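Local coordinates for protein glycerol trinitrate reductase (Agrobacterium tumefaciens, PDB 5EPD) that probably works as an FMN-dependent oxidoreductase of the Old Yellow Enzyme family that reduces glycerol trinitrate, here in its flavin-free form, at residues Glu320-His325 against Ile334-Pro339; Gln67-Gly72 against His111-Arg116; Glu231-Val236 against Asp272-Leu277; Arg227-Val232 against Ile247-Val252; Ala357-Ala362 against Thr373-Phe378. One frame throughout, in Å; residues are numbered along the deposited sequence.

How the contacts relate
Contacts 1 to 4 lie in an eight-stranded parallel TIM barrel, and contact 5 ties together the chain that follows its last helices. Contacts 3 and 4 are neighbours, with centres about 9 Å apart. They share Glu231 and Val232 of helix 227-240, and Thr233 of contact 3 packs on Ile247 of contact 4. Contacts 1 and 4 use strands of the same sheet, but their centres are about 23 Å apart. Contact 5 touches contact 1 through Val359 and Arg338. It touches contact 2 where Gln67 NE2 probably bonds to Thr373 O. Old Yellow Enzymes hold FMN at the C-terminal ends of the barrel strands; no flavin is bound here.

Contact 1 (Glu320-His325 against Ile334-Pro339); sequences ELATSH and IAFGRP
Ala322 presses its methyl group into the side chain of Ile334. The closest pair is Ala322 CB to Ile334 CD1, at 3.3 Å, tighter than a normal carbon contact. This squeeze should be read with caution, because the second torsion of Ile334 (chi2 135°) lies away from a staggered position. The exact placing of CD1 is therefore doubtful. The carbons nearer its backbone, Ile334 CG1 and the branch methyl CG2, are each 4.0 Å from Ala322 CB. With CG1 of Ile334 anti to the backbone N (chi1 163°), its CG2 falls between the N and the carbonyl carbon. Three carbons of the isoleucine side chain thus gather round one methyl.

The helix 319-327 and the strand 333-336 form the last helix-strand step of the TIM barrel. Backbone bonds from Ile334 and Phe336 to Val42 close the sheet onto its first strand. Ile334 and Phe336 direct their side chains to the outer helical layer.

Phe336 makes the lighter part of the contact. Its ring tip, CZ, comes 4.4 Å from Ala322 CB, which meets the ring obliquely. The same ring also packs on Leu346 and Leu350 of helix 346-352, so it lies between two outer helices, 319-327 and 346-352.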
# COMPACT_ATOMS: atom_id res chain seq x y z
N GLU A 320 -6.89 -21.74 -4.50
CA GLU A 320 -8.16 -22.49 -4.49
C GLU A 320 -9.17 -21.95 -3.48
O GLU A 320 -10.37 -21.96 -3.75
CB GLU A 320 -7.90 -24.00 -4.34
CG GLU A 320 -6.93 -24.52 -5.41
CD GLU A 320 -7.16 -25.97 -5.78
OE1 GLU A 320 -7.44 -26.79 -4.88
OE2 GLU A 320 -7.04 -26.29 -6.99
N LEU A 321 -8.69 -21.45 -2.35
CA LEU A 321 -9.57 -20.71 -1.45
C LEU A 321 -9.93 -19.35 -2.04
O LEU A 321 -11.09 -18.92 -1.96
CB LEU A 321 -8.96 -20.55 -0.05
CG LEU A 321 -8.97 -21.80 0.85
CD1 LEU A 321 -8.04 -21.56 2.04
CD2 LEU A 321 -10.37 -22.18 1.32
N ALA A 322 -8.96 -18.67 -2.65
CA ALA A 322 -9.21 -17.39 -3.34
C ALA A 322 -10.32 -17.50 -4.39
O ALA A 322 -11.09 -16.56 -4.59
CB ALA A 322 -7.94 -16.89 -4.00
N THR A 323 -10.34 -18.65 -5.07
CA THR A 323 -11.30 -18.94 -6.11
C THR A 323 -12.68 -19.10 -5.50
O THR A 323 -13.68 -18.65 -6.08
CB THR A 323 -10.92 -20.24 -6.84
OG1 THR A 323 -9.69 -20.05 -7.55
CG2 THR A 323 -12.00 -20.65 -7.83
N SER A 324 -12.73 -19.76 -4.35
CA SER A 324 -13.98 -19.98 -3.62
C SER A 324 -14.48 -18.65 -3.03
O SER A 324 -15.67 -18.32 -3.13
CB SER A 324 -13.76 -21.01 -2.50
OG SER A 324 -12.86 -20.52 -1.51
N HIS A 325 -13.54 -17.90 -2.43
CA HIS A 325 -13.75 -16.54 -1.93
C HIS A 325 -14.36 -15.61 -3.00
O HIS A 325 -15.20 -14.77 -2.70
CB HIS A 325 -12.41 -15.97 -1.49
CG HIS A 325 -12.41 -15.36 -0.13
ND1 HIS A 325 -12.16 -14.02 0.09
CD2 HIS A 325 -12.59 -15.92 1.09
CE1 HIS A 325 -12.20 -13.77 1.39
NE2 HIS A 325 -12.46 -14.91 2.02
N ILE A 334 -8.25 -10.53 -5.78
CA ILE A 334 -7.45 -11.06 -4.70
C ILE A 334 -5.99 -10.67 -4.93
O ILE A 334 -5.47 -10.78 -6.05
CB ILE A 334 -7.70 -12.57 -4.45
CG1 ILE A 334 -6.57 -13.18 -3.61
CG2 ILE A 334 -7.83 -13.33 -5.75
CD1 ILE A 334 -7.06 -14.08 -2.50
N ALA A 335 -5.38 -10.13 -3.86
CA ALA A 335 -4.03 -9.61 -3.90
C ALA A 335 -3.13 -10.62 -3.22
O ALA A 335 -3.45 -11.06 -2.13
CB ALA A 335 -3.97 -8.27 -3.19
N PHE A 336 -2.03 -10.96 -3.90
CA PHE A 336 -0.99 -11.90 -3.44
C PHE A 336 0.27 -11.10 -3.19
O PHE A 336 0.61 -10.21 -3.98
CB PHE A 336 -0.68 -12.93 -4.53
CG PHE A 336 -1.82 -13.85 -4.86
CD1 PHE A 336 -2.83 -13.43 -5.69
CD2 PHE A 336 -1.88 -15.12 -4.32
CE1 PHE A 336 -3.89 -14.26 -5.98
CE2 PHE A 336 -2.95 -15.96 -4.60
CZ PHE A 336 -3.96 -15.53 -5.43
N GLY A 337 0.99 -11.43 -2.13
CA GLY A 337 2.18 -10.64 -1.72
C GLY A 337 3.49 -11.32 -2.07
O GLY A 337 3.98 -11.21 -3.20
N ARG A 338 4.08 -12.04 -1.12
CA ARG A 338 5.38 -12.67 -1.37
C ARG A 338 5.46 -13.53 -2.64
O ARG A 338 6.48 -13.52 -3.31
CB ARG A 338 5.83 -13.48 -0.14
CG ARG A 338 6.19 -12.60 1.06
CD ARG A 338 7.10 -13.29 2.05
NE ARG A 338 7.64 -12.33 3.01
CZ ARG A 338 8.66 -12.56 3.85
NH1 ARG A 338 9.29 -13.75 3.88
NH2 ARG A 338 9.06 -11.58 4.68
N PRO A 339 4.39 -14.28 -2.97
CA PRO A 339 4.51 -15.11 -4.18
C PRO A 339 4.93 -14.33 -5.42
O PRO A 339 5.63 -14.88 -6.25
CB PRO A 339 3.10 -15.69 -4.33
CG PRO A 339 2.60 -15.81 -2.93
CD PRO A 339 3.15 -14.61 -2.22

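Contact 2 (Gln67-Gly72 against His111-Arg116)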
# COMPACT_ATOMS: atom_id res chain seq x y z
N GLN A 67 8.52 -7.29 -15.41
CA GLN A 67 8.57 -8.74 -15.19
C GLN A 67 7.28 -9.35 -14.60
O GLN A 67 7.04 -10.54 -14.79
CB GLN A 67 9.70 -9.08 -14.23
CG GLN A 67 11.11 -8.92 -14.78
CD GLN A 67 12.13 -9.53 -13.85
OE1 GLN A 67 11.90 -9.65 -12.63
NE2 GLN A 67 13.27 -9.94 -14.41
N ARG A 68 6.51 -8.56 -13.84
CA ARG A 68 5.30 -9.03 -13.12
C ARG A 68 4.03 -8.41 -13.68
O ARG A 68 2.96 -8.53 -13.08
CB ARG A 68 5.43 -8.67 -11.63
CG ARG A 68 6.58 -9.41 -11.00
CD ARG A 68 7.16 -8.81 -9.71
NE ARG A 68 8.12 -9.80 -9.23
CZ ARG A 68 9.32 -10.03 -9.80
NH1 ARG A 68 9.76 -9.27 -10.82
NH2 ARG A 68 10.08 -11.02 -9.34
N ALA A 69 4.12 -7.79 -14.85
CA ALA A 69 3.03 -7.03 -15.40
C ALA A 69 1.88 -7.91 -15.96
O ALA A 69 0.85 -7.37 -16.38
CB ALA A 69 3.55 -6.10 -16.47
N SER A 70 2.05 -9.23 -15.95
CA SER A 70 0.92 -10.12 -16.30
C SER A 70 -0.13 -10.11 -15.18
O SER A 70 -1.28 -10.56 -15.38
CB SER A 70 1.39 -11.54 -16.63
OG SER A 70 1.83 -12.21 -15.47
N ALA A 71 0.23 -9.57 -14.01
CA ALA A 71 -0.78 -9.29 -12.99
C ALA A 71 -1.85 -8.35 -13.56
O ALA A 71 -1.55 -7.33 -14.21
CB ALA A 71 -0.15 -8.68 -11.73
N GLY A 72 -3.12 -8.71 -13.33
CA GLY A 72 -4.24 -7.82 -13.62
C GLY A 72 -3.99 -6.40 -13.14
O GLY A 72 -4.20 -5.45 -13.88
N HIS A 111 3.05 -0.61 -18.70
CA HIS A 111 2.04 -0.39 -19.72
C HIS A 111 2.44 -1.05 -21.02
O HIS A 111 1.58 -1.63 -21.67
CB HIS A 111 1.79 1.10 -19.92
CG HIS A 111 1.01 1.72 -18.81
ND1 HIS A 111 1.06 3.07 -18.52
CD2 HIS A 111 0.20 1.17 -17.89
CE1 HIS A 111 0.27 3.32 -17.50
NE2 HIS A 111 -0.25 2.18 -17.08
N LYS A 112 3.72 -1.01 -21.37
CA LYS A 112 4.17 -1.68 -22.60
C LYS A 112 4.02 -3.20 -22.52
O LYS A 112 4.04 -3.86 -23.57
CB LYS A 112 5.61 -1.31 -22.96
CG LYS A 112 6.08 -1.97 -24.25
CD LYS A 112 7.28 -1.27 -24.86
CE LYS A 112 8.58 -1.61 -24.13
NZ LYS A 112 9.24 -2.83 -24.69
N LYS A 113 3.86 -3.76 -21.32
CA LYS A 113 3.51 -5.18 -21.21
C LYS A 113 2.01 -5.44 -21.18
O LYS A 113 1.59 -6.56 -20.94
CB LYS A 113 4.09 -5.79 -19.94
CG LYS A 113 5.59 -5.84 -19.89
CD LYS A 113 6.12 -6.94 -20.76
CE LYS A 113 7.61 -7.08 -20.55
NZ LYS A 113 8.17 -7.99 -21.58
N GLY A 114 1.18 -4.41 -21.41
CA GLY A 114 -0.28 -4.57 -21.30
C GLY A 114 -0.83 -4.52 -19.87
O GLY A 114 -1.96 -4.93 -19.64
N GLY A 115 -0.06 -3.98 -18.93
CA GLY A 115 -0.41 -4.05 -17.50
C GLY A 115 -1.08 -2.82 -16.89
O GLY A 115 -1.28 -1.79 -17.56
N ARG A 116 -1.44 -2.93 -15.62
CA ARG A 116 -1.97 -1.79 -14.84
C ARG A 116 -1.16 -1.61 -13.56
O ARG A 116 -0.68 -2.59 -12.96
CB ARG A 116 -3.44 -1.98 -14.49
CG ARG A 116 -4.30 -2.21 -15.71
CD ARG A 116 -4.52 -0.88 -16.42
NE ARG A 116 -4.25 -0.93 -17.85
CZ ARG A 116 -4.68 -0.03 -18.73
NH1 ARG A 116 -5.42 1.01 -18.35
NH2 ARG A 116 -4.37 -0.17 -20.02
O HOH W 1 -0.04 -4.99 -14.20
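Ala69 and Gly115 bring their backbones unusually close, with CA atoms 5.0 Å apart. The carbonyl oxygen Ala69 O lies 3.7 Å from Gly115 CA; with no side chain there, the two backbones can meet directly. Next to this pair, the methyl Ala69 CB rests on Lys113 CB at 3.5 Å. The lysine chain bends at its second torsion (chi2 -76°), which takes its amino end away from the alanine. Only the base of this side chain takes part.

Gly114, with positive phi, is the C-prime residue of a Schellman motif that ends helix 97-112. The facing segment holds a type I turn from Arg68 to Ala71. Both segments lead into neighbouring parallel strands of the barrel, 73-80 and 117-122, and Arg116 already pairs with Ile74 through the backbone.

A water spans the gap, with hydrogen bonds of 2.8 Å to Ala71 O and 2.8 Å to Arg116 O. The acceptors around it outnumber its protons. Further along, Gly72 O lies 3.6 Å from Arg116 CB, alongside the start of that side chain. Away from this contact, Arg68 NH1 bonds to Gln67 OE1, while NE and NH2 of the same guanidinium hold Phe340 O and Ile341 O.

Contact 3 (Glu231-Val236 against Asp272-Leu277)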
# COMPACT_ATOMS: atom_id res chain seq x y z
N GLU A 231 -10.56 12.54 5.43
CA GLU A 231 -10.16 13.81 4.81
C GLU A 231 -9.13 13.58 3.74
O GLU A 231 -9.17 14.22 2.68
CB GLU A 231 -9.60 14.79 5.85
CG GLU A 231 -10.73 15.52 6.58
CD GLU A 231 -10.24 16.39 7.71
OE1 GLU A 231 -9.00 16.46 7.90
OE2 GLU A 231 -11.09 16.99 8.40
N VAL A 232 -8.18 12.68 4.01
CA VAL A 232 -7.11 12.40 3.05
C VAL A 232 -7.70 11.74 1.78
O VAL A 232 -7.46 12.21 0.67
CB VAL A 232 -5.96 11.58 3.68
CG1 VAL A 232 -5.07 10.97 2.61
CG2 VAL A 232 -5.12 12.44 4.62
N THR A 233 -8.49 10.70 1.95
CA THR A 233 -9.14 10.04 0.81
C THR A 233 -10.09 10.98 0.02
O THR A 233 -10.18 10.91 -1.21
CB THR A 233 -9.90 8.77 1.28
OG1 THR A 233 -9.07 8.01 2.16
CG2 THR A 233 -10.32 7.90 0.10
N ALA A 234 -10.80 11.85 0.71
CA ALA A 234 -11.71 12.81 0.06
C ALA A 234 -10.95 13.81 -0.83
O ALA A 234 -11.40 14.13 -1.95
CB ALA A 234 -12.54 13.54 1.12
N ALA A 235 -9.81 14.30 -0.33
CA ALA A 235 -8.96 15.24 -1.06
C ALA A 235 -8.29 14.59 -2.26
O ALA A 235 -8.18 15.20 -3.31
CB ALA A 235 -7.92 15.83 -0.13
N VAL A 236 -7.83 13.35 -2.09
CA VAL A 236 -7.23 12.60 -3.18
C VAL A 236 -8.29 12.31 -4.25
O VAL A 236 -8.04 12.49 -5.43
CB VAL A 236 -6.59 11.28 -2.68
CG1 VAL A 236 -6.22 10.37 -3.85
CG2 VAL A 236 -5.36 11.57 -1.84
N ASP A 272 -18.51 2.88 5.62
CA ASP A 272 -19.71 3.68 5.28
C ASP A 272 -19.30 5.01 4.64
O ASP A 272 -19.79 5.40 3.58
CB ASP A 272 -20.55 4.00 6.53
CG ASP A 272 -21.33 2.81 7.04
OD1 ASP A 272 -21.67 1.90 6.23
OD2 ASP A 272 -21.61 2.79 8.28
N LYS A 273 -18.42 5.72 5.32
CA LYS A 273 -17.95 7.00 4.84
C LYS A 273 -17.13 6.90 3.54
O LYS A 273 -17.22 7.78 2.66
CB LYS A 273 -17.14 7.66 5.94
CG LYS A 273 -18.04 8.17 7.06
CD LYS A 273 -18.67 9.49 6.66
CE LYS A 273 -19.48 10.12 7.78
NZ LYS A 273 -20.94 9.87 7.63
N LEU A 274 -16.33 5.85 3.41
CA LEU A 274 -15.57 5.64 2.18
C LEU A 274 -16.52 5.39 1.04
O LEU A 274 -16.35 5.98 -0.02
CB LEU A 274 -14.59 4.46 2.30
CG LEU A 274 -13.37 4.74 3.15
CD1 LEU A 274 -12.72 3.41 3.53
CD2 LEU A 274 -12.40 5.68 2.43
N ASP A 275 -17.52 4.55 1.26
CA ASP A 275 -18.50 4.28 0.21
C ASP A 275 -19.21 5.56 -0.22
O ASP A 275 -19.47 5.77 -1.42
CB ASP A 275 -19.54 3.28 0.68
CG ASP A 275 -20.40 2.78 -0.46
OD1 ASP A 275 -19.85 2.40 -1.52
OD2 ASP A 275 -21.63 2.76 -0.31
N ALA A 276 -19.49 6.43 0.74
CA ALA A 276 -20.15 7.70 0.47
C ALA A 276 -19.32 8.59 -0.44
O ALA A 276 -19.89 9.32 -1.25
CB ALA A 276 -20.46 8.43 1.78
N LEU A 277 -17.98 8.53 -0.32
CA LEU A 277 -17.08 9.30 -1.20
C LEU A 277 -17.03 8.77 -2.64
O LEU A 277 -16.49 9.43 -3.53
CB LEU A 277 -15.67 9.35 -0.62
CG LEU A 277 -15.47 10.24 0.60
CD1 LEU A 277 -14.17 9.93 1.35
CD2 LEU A 277 -15.49 11.69 0.14
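Segments 231-236 and 272-277 run in the same general direction and come closest at Ala234 and Leu277, whose CA atoms are 6.5 Å apart. The methyl Ala234 CB lies against the fork of Leu277. It is 3.6 Å from Leu277 CD2 and 4.0 Å from Leu277 CD1. CB of the leucine already points at the facing helix, and CG, anti to the carbonyl carbon (chi1 -73°), carries the fork on to the methyl. Its CD1 also passes close over the backbone of Ala234, 3.9 Å from Ala234 N.

The second pair lies one turn earlier, on helix 263-276. Leu274 CD2 meets Thr233 CG2 at 3.8 Å, and the two side chains cross at about a right angle. Thr233 offers its methyl, which stands anti to its own backbone N. Its hydroxyl is occupied within the helix by a bond to Met229 O, so the polar atom can lie beside a hydrocarbon surface.

On the barrel side of the helices runs strand 245-249, which follows the first helix and precedes the second. Thr233 and Leu274 both pack on its Ile247, and Ile279 lies beside them in the loop before the next strand. On the other flank, Val232 and Val236 face helix 171-187.

Contact 4 (Arg227-Val232 against Ile247-Val252); sequences RLMLEV and IRISPV
The start of helix 227-240 lies over the end of strand 245-249, with the two segments running in roughly opposite directions. Their nearest CA atoms, in Met229 and Ile247, are 9.4 Å apart. The backbones are therefore well separated, and long side chains fill the distance.

Met229 does the work from the helix side. Its chain is straight through the first two torsions (chi1 -175°), which carries the sulfur toward the strand. The chain bends only at chi3, where CE turns off to one side. Ile247 answers from the strand. Its CG1 is also anti to the backbone N (chi1 -174°), and CD1 continues outward in an extended arm. The two arms cross at about a right angle. Ile247 CD1 lies 3.7 Å from Met229 CG and 3.8 Å from Met229 SD, so it sits against the middle of the methionine chain. Met229 SD also reaches Ile249 CG2, a looser contact at 4.3 Å. All three residues are buried, and the contact is wholly apolar.

Ile247 and Ile249 alternate with Arg248, whose side chain leaves the sheet on its other face. Around the helix, Met229 also touches Ala207 of helix 202-207, while Leu228 and Val232 lean on Val175 of helix 171-187. Backbone bonds pair the strand with 193-196 on one side and 281-284 on the other. This helix-over-strand packing is that of a beta-alpha-beta crossover in a TIM barrel, where outward-facing aliphatic residues of the strand receive the helix that comes before it.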
# COMPACT_ATOMS: atom_id res chain seq x y z
N ARG A 227 -11.24 10.88 11.15
CA ARG A 227 -11.30 12.13 10.36
C ARG A 227 -10.14 12.34 9.42
O ARG A 227 -10.33 12.80 8.31
CB ARG A 227 -11.43 13.37 11.25
CG ARG A 227 -11.69 14.67 10.47
CD ARG A 227 -11.90 15.86 11.40
NE ARG A 227 -12.66 15.51 12.62
CZ ARG A 227 -13.99 15.31 12.70
NH1 ARG A 227 -14.77 15.40 11.62
NH2 ARG A 227 -14.58 15.01 13.87
N LEU A 228 -8.92 12.06 9.86
CA LEU A 228 -7.79 12.31 8.96
C LEU A 228 -7.87 11.36 7.76
O LEU A 228 -7.77 11.82 6.62
CB LEU A 228 -6.46 12.17 9.67
CG LEU A 228 -5.22 12.59 8.87
CD1 LEU A 228 -5.28 14.06 8.50
CD2 LEU A 228 -3.97 12.27 9.66
N MET A 229 -8.09 10.07 8.01
CA MET A 229 -8.14 9.08 6.91
C MET A 229 -9.15 9.49 5.85
O MET A 229 -8.85 9.46 4.65
CB MET A 229 -8.49 7.66 7.45
CG MET A 229 -8.43 6.54 6.39
SD MET A 229 -8.83 4.90 7.05
CE MET A 229 -7.45 4.62 8.17
N LEU A 230 -10.35 9.88 6.30
CA LEU A 230 -11.43 10.26 5.41
C LEU A 230 -11.14 11.58 4.71
O LEU A 230 -11.42 11.72 3.51
CB LEU A 230 -12.75 10.34 6.20
CG LEU A 230 -13.27 9.03 6.81
CD1 LEU A 230 -14.51 9.33 7.63
CD2 LEU A 230 -13.57 7.97 5.74
N GLU A 231 -10.56 12.54 5.43
CA GLU A 231 -10.16 13.81 4.81
C GLU A 231 -9.13 13.58 3.74
O GLU A 231 -9.17 14.22 2.68
CB GLU A 231 -9.60 14.79 5.85
CG GLU A 231 -10.73 15.52 6.58
CD GLU A 231 -10.24 16.39 7.71
OE1 GLU A 231 -9.00 16.46 7.90
OE2 GLU A 231 -11.09 16.99 8.40
N VAL A 232 -8.18 12.68 4.01
CA VAL A 232 -7.11 12.40 3.05
C VAL A 232 -7.70 11.74 1.78
O VAL A 232 -7.46 12.21 0.67
CB VAL A 232 -5.96 11.58 3.68
CG1 VAL A 232 -5.07 10.97 2.61
CG2 VAL A 232 -5.12 12.44 4.62
N ILE A 247 -8.20 2.73 -1.33
CA ILE A 247 -7.58 2.81 -0.04
C ILE A 247 -7.34 1.38 0.43
O ILE A 247 -8.12 0.47 0.07
CB ILE A 247 -8.47 3.60 0.96
CG1 ILE A 247 -7.76 3.81 2.29
CG2 ILE A 247 -9.79 2.88 1.19
CD1 ILE A 247 -8.55 4.68 3.23
N ARG A 248 -6.25 1.17 1.18
CA ARG A 248 -6.01 -0.09 1.91
C ARG A 248 -6.26 0.11 3.41
O ARG A 248 -5.82 1.11 3.95
CB ARG A 248 -4.55 -0.53 1.72
CG ARG A 248 -4.24 -1.95 2.20
CD ARG A 248 -2.80 -2.37 1.86
NE ARG A 248 -2.73 -3.76 1.37
CZ ARG A 248 -1.70 -4.59 1.53
NH1 ARG A 248 -0.62 -4.20 2.19
NH2 ARG A 248 -1.74 -5.84 1.03
N ILE A 249 -6.95 -0.84 4.06
CA ILE A 249 -7.14 -0.87 5.51
C ILE A 249 -6.88 -2.26 6.09
O ILE A 249 -6.96 -3.27 5.39
CB ILE A 249 -8.57 -0.48 5.94
CG1 ILE A 249 -9.59 -1.48 5.38
CG2 ILE A 249 -8.88 0.94 5.46
CD1 ILE A 249 -11.04 -1.21 5.69
N SER A 250 -6.60 -2.29 7.38
CA SER A 250 -6.30 -3.52 8.09
C SER A 250 -6.99 -3.45 9.47
O SER A 250 -6.33 -3.08 10.47
CB SER A 250 -4.77 -3.63 8.28
OG SER A 250 -4.25 -2.52 9.03
N PRO A 251 -8.31 -3.74 9.52
CA PRO A 251 -9.10 -3.61 10.75
C PRO A 251 -8.50 -4.28 11.99
O PRO A 251 -8.45 -3.66 13.06
CB PRO A 251 -10.42 -4.29 10.38
CG PRO A 251 -10.55 -4.05 8.93
CD PRO A 251 -9.14 -4.19 8.39
N VAL A 252 -8.04 -5.51 11.82
CA VAL A 252 -7.47 -6.29 12.91
C VAL A 252 -5.95 -6.24 12.87
O VAL A 252 -5.33 -6.77 11.97
CB VAL A 252 -7.95 -7.75 12.83
CG1 VAL A 252 -7.49 -8.53 14.05
CG2 VAL A 252 -9.47 -7.80 12.72

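Contact 5 (Ala357-Ala362 against Thr373-Phe378)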
# COMPACT_ATOMS: atom_id res chain seq x y z
N ALA A 357 7.83 -20.86 -6.81
CA ALA A 357 9.13 -20.63 -6.17
C ALA A 357 8.94 -19.97 -4.80
O ALA A 357 8.08 -19.12 -4.61
CB ALA A 357 10.01 -19.76 -7.06
N GLU A 358 9.74 -20.37 -3.84
CA GLU A 358 9.73 -19.73 -2.54
C GLU A 358 10.61 -18.49 -2.58
O GLU A 358 11.48 -18.34 -3.44
CB GLU A 358 10.21 -20.71 -1.48
CG GLU A 358 9.30 -21.91 -1.31
CD GLU A 358 8.32 -21.72 -0.19
OE1 GLU A 358 7.30 -21.00 -0.37
OE2 GLU A 358 8.58 -22.30 0.88
N VAL A 359 10.34 -17.61 -1.63
CA VAL A 359 11.04 -16.34 -1.47
C VAL A 359 12.40 -16.58 -0.80
O VAL A 359 12.49 -17.40 0.12
CB VAL A 359 10.13 -15.40 -0.64
CG1 VAL A 359 10.86 -14.69 0.49
CG2 VAL A 359 9.47 -14.38 -1.55
N ASN A 360 13.46 -15.91 -1.27
CA ASN A 360 14.65 -15.72 -0.41
C ASN A 360 14.38 -14.51 0.49
O ASN A 360 14.44 -13.36 0.03
CB ASN A 360 15.94 -15.51 -1.23
CG ASN A 360 17.16 -15.17 -0.35
OD1 ASN A 360 17.06 -14.83 0.84
ND2 ASN A 360 18.32 -15.24 -0.96
N ALA A 361 14.09 -14.79 1.75
CA ALA A 361 13.63 -13.74 2.71
C ALA A 361 14.74 -12.75 3.00
O ALA A 361 14.46 -11.56 3.18
CB ALA A 361 13.11 -14.34 4.01
N ALA A 362 15.99 -13.23 2.98
CA ALA A 362 17.15 -12.37 3.29
C ALA A 362 17.38 -11.29 2.22
O ALA A 362 18.05 -10.30 2.51
CB ALA A 362 18.40 -13.21 3.50
N THR A 373 15.21 -9.17 -9.32
CA THR A 373 14.92 -9.37 -10.73
C THR A 373 15.55 -10.64 -11.30
O THR A 373 15.44 -10.89 -12.49
CB THR A 373 15.42 -8.19 -11.57
OG1 THR A 373 16.77 -7.89 -11.20
CG2 THR A 373 14.56 -6.98 -11.36
N ASP A 374 16.19 -11.46 -10.47
CA ASP A 374 16.80 -12.71 -10.99
C ASP A 374 15.99 -13.99 -10.67
O ASP A 374 16.49 -15.11 -10.79
CB ASP A 374 18.24 -12.84 -10.50
CG ASP A 374 18.32 -13.12 -9.02
OD1 ASP A 374 17.29 -12.93 -8.29
OD2 ASP A 374 19.42 -13.50 -8.57
N TYR A 375 14.75 -13.81 -10.24
CA TYR A 375 13.87 -14.95 -10.03
C TYR A 375 13.43 -15.51 -11.40
O TYR A 375 12.71 -14.83 -12.15
CB TYR A 375 12.64 -14.54 -9.22
CG TYR A 375 12.84 -14.49 -7.73
CD1 TYR A 375 12.90 -15.66 -6.97
CD2 TYR A 375 12.94 -13.27 -7.06
CE1 TYR A 375 13.08 -15.61 -5.60
CE2 TYR A 375 13.08 -13.20 -5.69
CZ TYR A 375 13.16 -14.37 -4.96
OH TYR A 375 13.27 -14.31 -3.61
N PRO A 376 13.84 -16.75 -11.72
CA PRO A 376 13.44 -17.34 -13.00
C PRO A 376 11.92 -17.52 -13.18
O PRO A 376 11.20 -17.78 -12.20
CB PRO A 376 14.08 -18.73 -12.95
CG PRO A 376 14.02 -19.08 -11.49
CD PRO A 376 14.41 -17.78 -10.81
N ARG A 377 11.46 -17.42 -14.43
CA ARG A 377 10.15 -17.97 -14.83
C ARG A 377 10.17 -19.51 -14.78
O ARG A 377 11.22 -20.12 -14.59
CB ARG A 377 9.77 -17.47 -16.22
CG ARG A 377 9.62 -15.95 -16.27
CD ARG A 377 9.44 -15.41 -17.67
NE ARG A 377 8.20 -15.92 -18.25
CZ ARG A 377 6.99 -15.37 -18.14
NH1 ARG A 377 6.81 -14.23 -17.47
NH2 ARG A 377 5.95 -15.96 -18.71
N PHE A 378 9.02 -20.15 -14.95
CA PHE A 378 8.92 -21.59 -14.62
C PHE A 378 9.77 -22.54 -15.49
O PHE A 378 10.39 -23.51 -14.99
CB PHE A 378 7.45 -22.04 -14.60
CG PHE A 378 7.29 -23.53 -14.54
CD1 PHE A 378 7.75 -24.24 -13.43
CD2 PHE A 378 6.75 -24.23 -15.62
CE1 PHE A 378 7.63 -25.62 -13.37
CE2 PHE A 378 6.64 -25.62 -15.56
CZ PHE A 378 7.08 -26.32 -14.43
O HOH W 2 13.66 -12.00 -2.29
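Two loop segments beyond the last barrel helices, 357-362 and 373-378, are joined at the surface by Tyr375, which reaches over to the backbone of Asn360. Here the chain after helix 346-352 folds back over helix 338-342. Val359 and Tyr375 both rest on Ile341 of that helix.

The phenol oxygen makes the main link. Asn360 N donates to Tyr375 OH at 2.8 Å, with a fairly straight N-H...O angle of 161°. The N-H arrives at the edge of the ring, near its plane. The tyrosine CG is anti to its carbonyl carbon (chi1 -82°), and the ring points its hydroxyl at the facing loop. Beside the hydroxyl, Glu358 O lies 3.8 Å from Tyr375 CE1, oblique to the ring. Val359 CA comes 3.7 Å from Tyr375 OH.

Asn360 turns its own side chain away from the tyrosine. Its OD1 makes a weak bond to Ala362 N, two residues on, at the start of a short 3-10 turn.

A water completes the grip on the same residue. It lies in the plane of the tyrosine ring, 2.7 Å from Tyr375 OH, and donates to Asn360 O at 2.8 Å.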